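Local coordinates for protein lysozyme (Meretrix lusoria, PDB 3AYQ) that hydrolyses the beta-1,4 linkages of bacterial peptidoglycan, lysing Gram-positive cells, and also cleaves chitin oligomers, at residues Cys13-Glu18 and Gly36-Lys41; Arg91-Gly96 and Ile106-Arg111. All coordinates share one frame; numbering follows the deposited sequence.

Interaction 1 of 2, residues Cys13-Glu18 and Gly36-Lys41. With NAG (2-acetamido-2-deoxy-beta-D-glucopyranose), chain B; 4NN (N-[(5S,6R)-5-hydroxy-6-(hydroxymethyl)-2-oxo-5,6-dihydro-2H-pyran-3-yl]acetamide), chain C.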
loop_
_atom_site.group_PDB
_atom_site.type_symbol
_atom_site.label_atom_id
_atom_site.label_comp_id
_atom_site.label_asym_id
_atom_site.label_seq_id
_atom_site.Cartn_x
_atom_site.Cartn_y
_atom_site.Cartn_z
ATOM N N CYS A 13 -6.439 -4.790 -5.354
ATOM C CA CYS A 13 -7.409 -3.820 -4.866
ATOM C C CYS A 13 -6.747 -2.529 -4.416
ATOM O O CYS A 13 -7.226 -1.445 -4.730
ATOM C CB CYS A 13 -8.244 -4.425 -3.738
ATOM S SG CYS A 13 -9.410 -5.644 -4.413
ATOM N N ILE A 14 -5.636 -2.642 -3.696
ATOM C CA ILE A 14 -4.937 -1.453 -3.239
ATOM C C ILE A 14 -4.381 -0.699 -4.444
ATOM O O ILE A 14 -4.468 0.527 -4.514
ATOM C CB ILE A 14 -3.779 -1.813 -2.277
ATOM C CG1 ILE A 14 -4.343 -2.463 -1.009
ATOM C CG2 ILE A 14 -2.985 -0.566 -1.931
ATOM C CD1 ILE A 14 -3.286 -3.007 -0.061
ATOM N N CYS A 15 -3.827 -1.442 -5.399
ATOM C CA CYS A 15 -3.256 -0.840 -6.595
ATOM C C CYS A 15 -4.329 -0.055 -7.346
ATOM O O CYS A 15 -4.088 1.064 -7.795
ATOM C CB CYS A 15 -2.645 -1.928 -7.493
ATOM S SG CYS A 15 -1.583 -1.313 -8.845
ATOM N N LYS A 16 -5.519 -0.634 -7.470
ATOM C CA LYS A 16 -6.613 0.040 -8.163
ATOM C C LYS A 16 -7.077 1.273 -7.390
ATOM O O LYS A 16 -7.379 2.311 -7.974
ATOM C CB LYS A 16 -7.785 -0.922 -8.355
ATOM C CG LYS A 16 -7.505 -2.054 -9.325
ATOM C CD LYS A 16 -8.682 -3.020 -9.360
ATOM C CE LYS A 16 -8.431 -4.173 -10.317
ATOM N NZ LYS A 16 -9.556 -5.153 -10.282
ATOM N N MET A 17 -7.129 1.147 -6.069
ATOM C CA MET A 17 -7.551 2.240 -5.199
ATOM C C MET A 17 -6.620 3.451 -5.300
ATOM O O MET A 17 -7.070 4.594 -5.335
ATOM C CB MET A 17 -7.599 1.743 -3.749
ATOM C CG MET A 17 -7.894 2.816 -2.717
ATOM S SD MET A 17 -9.519 3.566 -2.953
ATOM C CE MET A 17 -9.631 4.602 -1.469
ATOM N N GLU A 18 -5.320 3.191 -5.366
ATOM C CA GLU A 18 -4.327 4.257 -5.423
ATOM C C GLU A 18 -4.134 4.928 -6.775
ATOM O O GLU A 18 -3.918 6.139 -6.840
ATOM C CB GLU A 18 -2.968 3.729 -4.956
ATOM C CG GLU A 18 -2.930 3.235 -3.520
ATOM C CD GLU A 18 -3.148 4.338 -2.509
ATOM O OE1 GLU A 18 -3.016 5.523 -2.875
ATOM O OE2 GLU A 18 -3.441 4.019 -1.337
ATOM N N GLY A 36 3.599 6.611 -8.197
ATOM C CA GLY A 36 3.336 5.351 -8.873
ATOM C C GLY A 36 2.097 4.519 -8.602
ATOM O O GLY A 36 1.093 4.996 -8.071
ATOM N N TYR A 37 2.194 3.250 -8.992
ATOM C CA TYR A 37 1.112 2.277 -8.845
ATOM C C TYR A 37 0.452 2.225 -7.476
ATOM O O TYR A 37 -0.771 2.133 -7.377
ATOM C CB TYR A 37 1.610 0.867 -9.178
ATOM C CG TYR A 37 1.845 0.613 -10.643
ATOM C CD1 TYR A 37 3.057 0.949 -11.248
ATOM C CD2 TYR A 37 0.851 0.037 -11.432
ATOM C CE1 TYR A 37 3.274 0.714 -12.603
ATOM C CE2 TYR A 37 1.056 -0.200 -12.790
ATOM C CZ TYR A 37 2.267 0.140 -13.368
ATOM O OH TYR A 37 2.469 -0.090 -14.709
ATOM N N PHE A 38 1.262 2.249 -6.421
ATOM C CA PHE A 38 0.729 2.182 -5.066
ATOM C C PHE A 38 0.815 3.498 -4.301
ATOM O O PHE A 38 0.560 3.536 -3.100
ATOM C CB PHE A 38 1.435 1.074 -4.272
ATOM C CG PHE A 38 1.071 -0.316 -4.719
ATOM C CD1 PHE A 38 1.641 -0.870 -5.861
ATOM C CD2 PHE A 38 0.122 -1.055 -4.018
ATOM C CE1 PHE A 38 1.270 -2.141 -6.302
ATOM C CE2 PHE A 38 -0.257 -2.326 -4.448
ATOM C CZ PHE A 38 0.315 -2.868 -5.592
ATOM N N GLN A 39 1.166 4.573 -5.003
ATOM C CA GLN A 39 1.275 5.893 -4.393
ATOM C C GLN A 39 2.086 5.865 -3.104
ATOM O O GLN A 39 1.627 6.291 -2.045
ATOM C CB GLN A 39 -0.123 6.463 -4.150
ATOM C CG GLN A 39 -0.827 6.837 -5.446
ATOM C CD GLN A 39 -0.195 8.046 -6.108
ATOM O OE1 GLN A 39 -0.355 9.174 -5.640
ATOM N NE2 GLN A 39 0.540 7.816 -7.193
ATOM N N ILE A 40 3.308 5.362 -3.226
ATOM C CA ILE A 40 4.231 5.235 -2.111
ATOM C C ILE A 40 5.073 6.486 -1.903
ATOM O O ILE A 40 5.623 7.047 -2.852
ATOM C CB ILE A 40 5.157 4.018 -2.339
ATOM C CG1 ILE A 40 4.326 2.735 -2.304
ATOM C CG2 ILE A 40 6.244 3.962 -1.286
ATOM C CD1 ILE A 40 5.105 1.495 -2.667
ATOM N N LYS A 41 5.148 6.931 -0.655
ATOM C CA LYS A 41 5.944 8.097 -0.304
ATOM C C LYS A 41 7.375 7.635 -0.027
ATOM O O LYS A 41 7.617 6.449 0.228
ATOM C CB LYS A 41 5.352 8.775 0.929
ATOM C CG LYS A 41 3.940 9.287 0.713
ATOM C CD LYS A 41 3.370 9.888 1.990
ATOM C CE LYS A 41 2.054 10.600 1.717
ATOM N NZ LYS A 41 2.241 11.727 0.758
HETATM C C1 NAG B . 0.712 7.484 3.730
HETATM C C2 NAG B . 2.025 6.681 3.670
HETATM C C3 NAG B . 2.605 6.389 5.063
HETATM C C4 NAG B . 2.631 7.615 5.985
HETATM C C5 NAG B . 1.293 8.361 5.868
HETATM C C6 NAG B . 1.298 9.649 6.709
HETATM C C7 NAG B . 2.594 5.317 1.718
HETATM C C8 NAG B . 2.258 4.084 0.918
HETATM N N2 NAG B . 1.923 5.493 2.846
HETATM O O3 NAG B . 3.897 5.819 5.013
HETATM O O4 NAG B . 2.885 7.386 7.137
HETATM O O5 NAG B . 0.911 8.629 4.530
HETATM O O6 NAG B . 1.887 10.738 6.042
HETATM O O7 NAG B . 3.407 6.091 1.283
HETATM C C1 4NN C . -1.696 9.241 -0.071
HETATM O O1 4NN C . -1.992 10.040 -0.938
HETATM C C2 4NN C . -2.425 9.266 1.094
HETATM N N2 4NN C . -3.488 10.123 1.152
HETATM C C3 4NN C . -1.968 8.446 2.127
HETATM C C4 4NN C . -0.767 7.486 1.903
HETATM O O4 4NN C . 0.460 7.889 2.417
HETATM C C5 4NN C . -0.544 7.248 0.379
HETATM O O5 4NN C . -0.602 8.506 -0.243
HETATM C C6 4NN C . -1.345 6.118 -0.285
HETATM O O6 4NN C . -2.522 5.885 0.421
HETATM C C7 4NN C . -4.303 10.202 2.198
HETATM O O7 4NN C . -4.133 9.548 3.205
HETATM C C8 4NN C . -5.482 11.209 2.114
#

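Interaction 2 of 2, residues Arg91-Gly96 and Ile106-Arg111. With 4NN (N-[(5S,6R)-5-hydroxy-6-(hydroxymethyl)-2-oxo-5,6-dihydro-2H-pyran-3-yl]acetamide), chain C; NAG (2-acetamido-2-deoxy-beta-D-glucopyranose), chain B.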
loop_
_atom_site.group_PDB
_atom_site.type_symbol
_atom_site.label_atom_id
_atom_site.label_comp_id
_atom_site.label_asym_id
_atom_site.label_seq_id
_atom_site.Cartn_x
_atom_site.Cartn_y
_atom_site.Cartn_z
ATOM N N ARG A 91 -5.217 -0.501 5.495
ATOM C CA ARG A 91 -5.162 0.592 6.451
ATOM C C ARG A 91 -3.717 0.947 6.798
ATOM O O ARG A 91 -3.390 2.117 6.987
ATOM C CB ARG A 91 -5.968 0.231 7.702
ATOM C CG ARG A 91 -7.443 -0.036 7.387
ATOM C CD ARG A 91 -8.279 -0.304 8.638
ATOM N NE ARG A 91 -8.268 0.823 9.568
ATOM C CZ ARG A 91 -8.925 0.841 10.723
ATOM N NH1 ARG A 91 -9.650 -0.207 11.090
ATOM N NH2 ARG A 91 -8.852 1.900 11.516
ATOM N N GLU A 92 -2.849 -0.059 6.860
ATOM C CA GLU A 92 -1.439 0.185 7.156
ATOM C C GLU A 92 -0.810 0.958 6.004
ATOM O O GLU A 92 -0.002 1.858 6.213
ATOM C CB GLU A 92 -0.689 -1.137 7.344
ATOM C CG GLU A 92 -0.918 -1.779 8.692
ATOM C CD GLU A 92 -0.210 -1.034 9.808
ATOM O OE1 GLU A 92 0.999 -1.274 10.020
ATOM O OE2 GLU A 92 -0.856 -0.196 10.465
ATOM N N HIS A 93 -1.192 0.597 4.784
ATOM C CA HIS A 93 -0.656 1.255 3.602
ATOM C C HIS A 93 -1.064 2.722 3.578
ATOM O O HIS A 93 -0.259 3.600 3.277
ATOM C CB HIS A 93 -1.170 0.566 2.335
ATOM C CG HIS A 93 -0.511 1.044 1.079
ATOM N ND1 HIS A 93 0.799 0.748 0.768
ATOM C CD2 HIS A 93 -0.976 1.812 0.066
ATOM C CE1 HIS A 93 1.113 1.313 -0.385
ATOM N NE2 HIS A 93 0.054 1.964 -0.832
ATOM N N ASN A 94 -2.321 2.989 3.913
ATOM C CA ASN A 94 -2.817 4.353 3.894
ATOM C C ASN A 94 -2.421 5.202 5.100
ATOM O O ASN A 94 -2.196 6.401 4.959
ATOM C CB ASN A 94 -4.340 4.351 3.758
ATOM C CG ASN A 94 -4.908 5.741 3.582
ATOM O OD1 ASN A 94 -4.587 6.445 2.615
ATOM N ND2 ASN A 94 -5.757 6.150 4.511
ATOM N N GLY A 95 -2.321 4.585 6.275
ATOM C CA GLY A 95 -2.003 5.343 7.474
ATOM C C GLY A 95 -0.643 5.207 8.136
ATOM O O GLY A 95 -0.386 5.868 9.141
ATOM N N GLY A 96 0.229 4.358 7.611
ATOM C CA GLY A 96 1.539 4.231 8.220
ATOM C C GLY A 96 1.733 3.034 9.130
ATOM O O GLY A 96 0.909 2.128 9.142
ATOM N N ILE A 106 -10.303 4.221 8.266
ATOM C CA ILE A 106 -11.560 3.494 8.173
ATOM C C ILE A 106 -12.201 3.835 6.833
ATOM O O ILE A 106 -12.753 2.966 6.155
ATOM C CB ILE A 106 -12.526 3.898 9.305
ATOM C CG1 ILE A 106 -12.003 3.375 10.648
ATOM C CG2 ILE A 106 -13.916 3.344 9.027
ATOM C CD1 ILE A 106 -12.782 3.894 11.843
ATOM N N GLY A 107 -12.105 5.105 6.449
ATOM C CA GLY A 107 -12.689 5.556 5.198
ATOM C C GLY A 107 -11.989 5.005 3.977
ATOM O O GLY A 107 -12.622 4.749 2.950
ATOM N N TYR A 108 -10.678 4.819 4.087
ATOM C CA TYR A 108 -9.890 4.292 2.983
ATOM C C TYR A 108 -10.320 2.863 2.695
ATOM O O TYR A 108 -10.494 2.479 1.537
ATOM C CB TYR A 108 -8.402 4.342 3.332
ATOM C CG TYR A 108 -7.490 3.759 2.275
ATOM C CD1 TYR A 108 -7.121 2.415 2.310
ATOM C CD2 TYR A 108 -6.987 4.555 1.246
ATOM C CE1 TYR A 108 -6.272 1.878 1.347
ATOM C CE2 TYR A 108 -6.136 4.026 0.279
ATOM C CZ TYR A 108 -5.782 2.689 0.335
ATOM O OH TYR A 108 -4.942 2.162 -0.624
ATOM N N TRP A 109 -10.503 2.085 3.759
ATOM C CA TRP A 109 -10.914 0.692 3.632
ATOM C C TRP A 109 -12.313 0.596 3.022
ATOM O O TRP A 109 -12.560 -0.229 2.140
ATOM C CB TRP A 109 -10.887 0.015 5.008
ATOM C CG TRP A 109 -11.416 -1.392 5.036
ATOM C CD1 TRP A 109 -12.375 -1.886 5.874
ATOM C CD2 TRP A 109 -11.006 -2.490 4.208
ATOM N NE1 TRP A 109 -12.590 -3.217 5.623
ATOM C CE2 TRP A 109 -11.763 -3.615 4.604
ATOM C CE3 TRP A 109 -10.074 -2.633 3.171
ATOM C CZ2 TRP A 109 -11.620 -4.869 3.999
ATOM C CZ3 TRP A 109 -9.932 -3.887 2.566
ATOM C CH2 TRP A 109 -10.703 -4.986 2.986
ATOM N N ASN A 110 -13.229 1.437 3.492
ATOM C CA ASN A 110 -14.586 1.418 2.964
ATOM C C ASN A 110 -14.650 1.846 1.500
ATOM O O ASN A 110 -15.414 1.280 0.723
ATOM C CB ASN A 110 -15.515 2.301 3.807
ATOM C CG ASN A 110 -15.923 1.641 5.103
ATOM O OD1 ASN A 110 -16.010 0.419 5.183
ATOM N ND2 ASN A 110 -16.199 2.447 6.126
ATOM N N ARG A 111 -13.854 2.840 1.123
ATOM C CA ARG A 111 -13.843 3.315 -0.258
ATOM C C ARG A 111 -13.208 2.263 -1.165
ATOM O O ARG A 111 -13.656 2.044 -2.292
ATOM C CB ARG A 111 -13.061 4.629 -0.357
ATOM C CG ARG A 111 -12.884 5.160 -1.773
ATOM C CD ARG A 111 -14.076 5.984 -2.254
ATOM N NE ARG A 111 -13.905 6.417 -3.641
ATOM C CZ ARG A 111 -14.604 7.389 -4.224
ATOM N NH1 ARG A 111 -15.534 8.046 -3.544
ATOM N NH2 ARG A 111 -14.374 7.704 -5.493
HETATM C C1 4NN C . -1.696 9.241 -0.071
HETATM O O1 4NN C . -1.992 10.040 -0.938
HETATM C C2 4NN C . -2.425 9.266 1.094
HETATM N N2 4NN C . -3.488 10.123 1.152
HETATM C C3 4NN C . -1.968 8.446 2.127
HETATM C C4 4NN C . -0.767 7.486 1.903
HETATM O O4 4NN C . 0.460 7.889 2.417
HETATM C C5 4NN C . -0.544 7.248 0.379
HETATM O O5 4NN C . -0.602 8.506 -0.243
HETATM C C6 4NN C . -1.345 6.118 -0.285
HETATM O O6 4NN C . -2.522 5.885 0.421
HETATM C C7 4NN C . -4.303 10.202 2.198
HETATM O O7 4NN C . -4.133 9.548 3.205
HETATM C C8 4NN C . -5.482 11.209 2.114
HETATM C C1 NAG B . 0.712 7.484 3.730
HETATM C C2 NAG B . 2.025 6.681 3.670
HETATM C C3 NAG B . 2.605 6.389 5.063
HETATM C C4 NAG B . 2.631 7.615 5.985
HETATM C C5 NAG B . 1.293 8.361 5.868
HETATM C C6 NAG B . 1.298 9.649 6.709
HETATM C C7 NAG B . 2.594 5.317 1.718
HETATM C C8 NAG B . 2.258 4.084 0.918
HETATM N N2 NAG B . 1.923 5.493 2.846
HETATM O O3 NAG B . 3.897 5.819 5.013
HETATM O O4 NAG B . 2.885 7.386 7.137
HETATM O O5 NAG B . 0.911 8.629 4.530
HETATM O O6 NAG B . 1.887 10.738 6.042
HETATM O O7 NAG B . 3.407 6.091 1.283
#

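Interaction 1 of 2, residues Cys13-Glu18 and Gly36-Lys41
Cys15 of helix 8-19 lies against the ring of Phe38, where the lysozyme fold joins its active-site helix to the end of its small antiparallel sheet. Segment 36-41 makes a type I turn from Gly36 to Gln39, then enters strand 40-41 through a G1 beta bulge. The CB of Cys15 sits over one face of the Phe38 ring, 4.1 Å from the centroid, in a CH-pi contact. Ile14 crosses the same ring at about a right angle and meets its edge through CG2. With SG anti to the backbone N (chi1 -167°), Cys15 also reaches the edge of the Tyr37 ring, 3.8 Å from Tyr37 CD2; the sulfur is disulfide-bonded to Cys21. Farther along the helix, the bent chain of Glu18, the predicted proton donor, lays CG against Phe38 O. Glu18 OE1 lies 3.3 Å from Gln39 CB. Gln39 turns its amide back to the turn: NE2 bonds to Gly36 O at 3.0 Å, in the carbonyl plane and nearly straight, and to Gly25 O, while OE1 bonds to Ser34. Lys41 N donates to the sugar acetamide. Glu18 OE2 bonds to Tyr108 and accepts from O6 of the 4NN unit, 2.7 Å from Glu18 OE2.

Interaction 2 of 2, residues Arg91-Gly96 and Ile106-Arg111
Asn94 lies over a face of the Tyr108 ring where two helices of the lysozyme fold, 86-95 and 104-112, meet at the wall of the glycan cleft. Their short segments run at 126° to each other, with axes 9.3 Å apart. Asn94 CB stands 3.5 Å from the centroid of the Tyr108 ring, a CH-pi contact over its centre. The amide continues along the same ring, its plane only 9° from that of Tyr108, so the two flat groups stack. CG of Asn94 is anti to its own N (chi1 -174°), which carries the amide across the ring. The Tyr108 hydroxyl, held by Glu18, lies at the edge of the His93 ring. The sugar's acetamide methyl, NAG C8, rests on a face of the His93 ring. Toward the solvent side, Ile106 CG1 covers one face of the Arg91 guanidinium, 3.6 Å from Arg91 NH2. Bonds from Arg91 to Thr105 OG1 and Lys102 O hold that group in place. His93 is fixed at both ring nitrogens, ND1 bonding to Tyr44 and NE2 to Phe38 O. The acetamide that rests on it is also gripped by the helix backbone: NAG N2 donates to His93 O at 2.9 Å.

From the N terminus, the chain first forms helix 8-19, then the strands 26-29 and 32-35. Interaction 1 closes this loop by bringing the turn before strand 40-41 back onto the helix. The chain then runs through helices 42-47, 55-59 and 62-80 before interaction 2 closes a second, shorter loop between helices 86-95 and 104-112. The two loops follow in series and neither nest nor cross. Their contacts nevertheless touch in space: Glu18 and Phe38 of interaction 1 bond to Tyr108 and His93 of interaction 2. Together they tie the active-site helix and the sheet to the C-terminal helices, and both meet the lactone end of the bound inhibitor and the NAG linked to it.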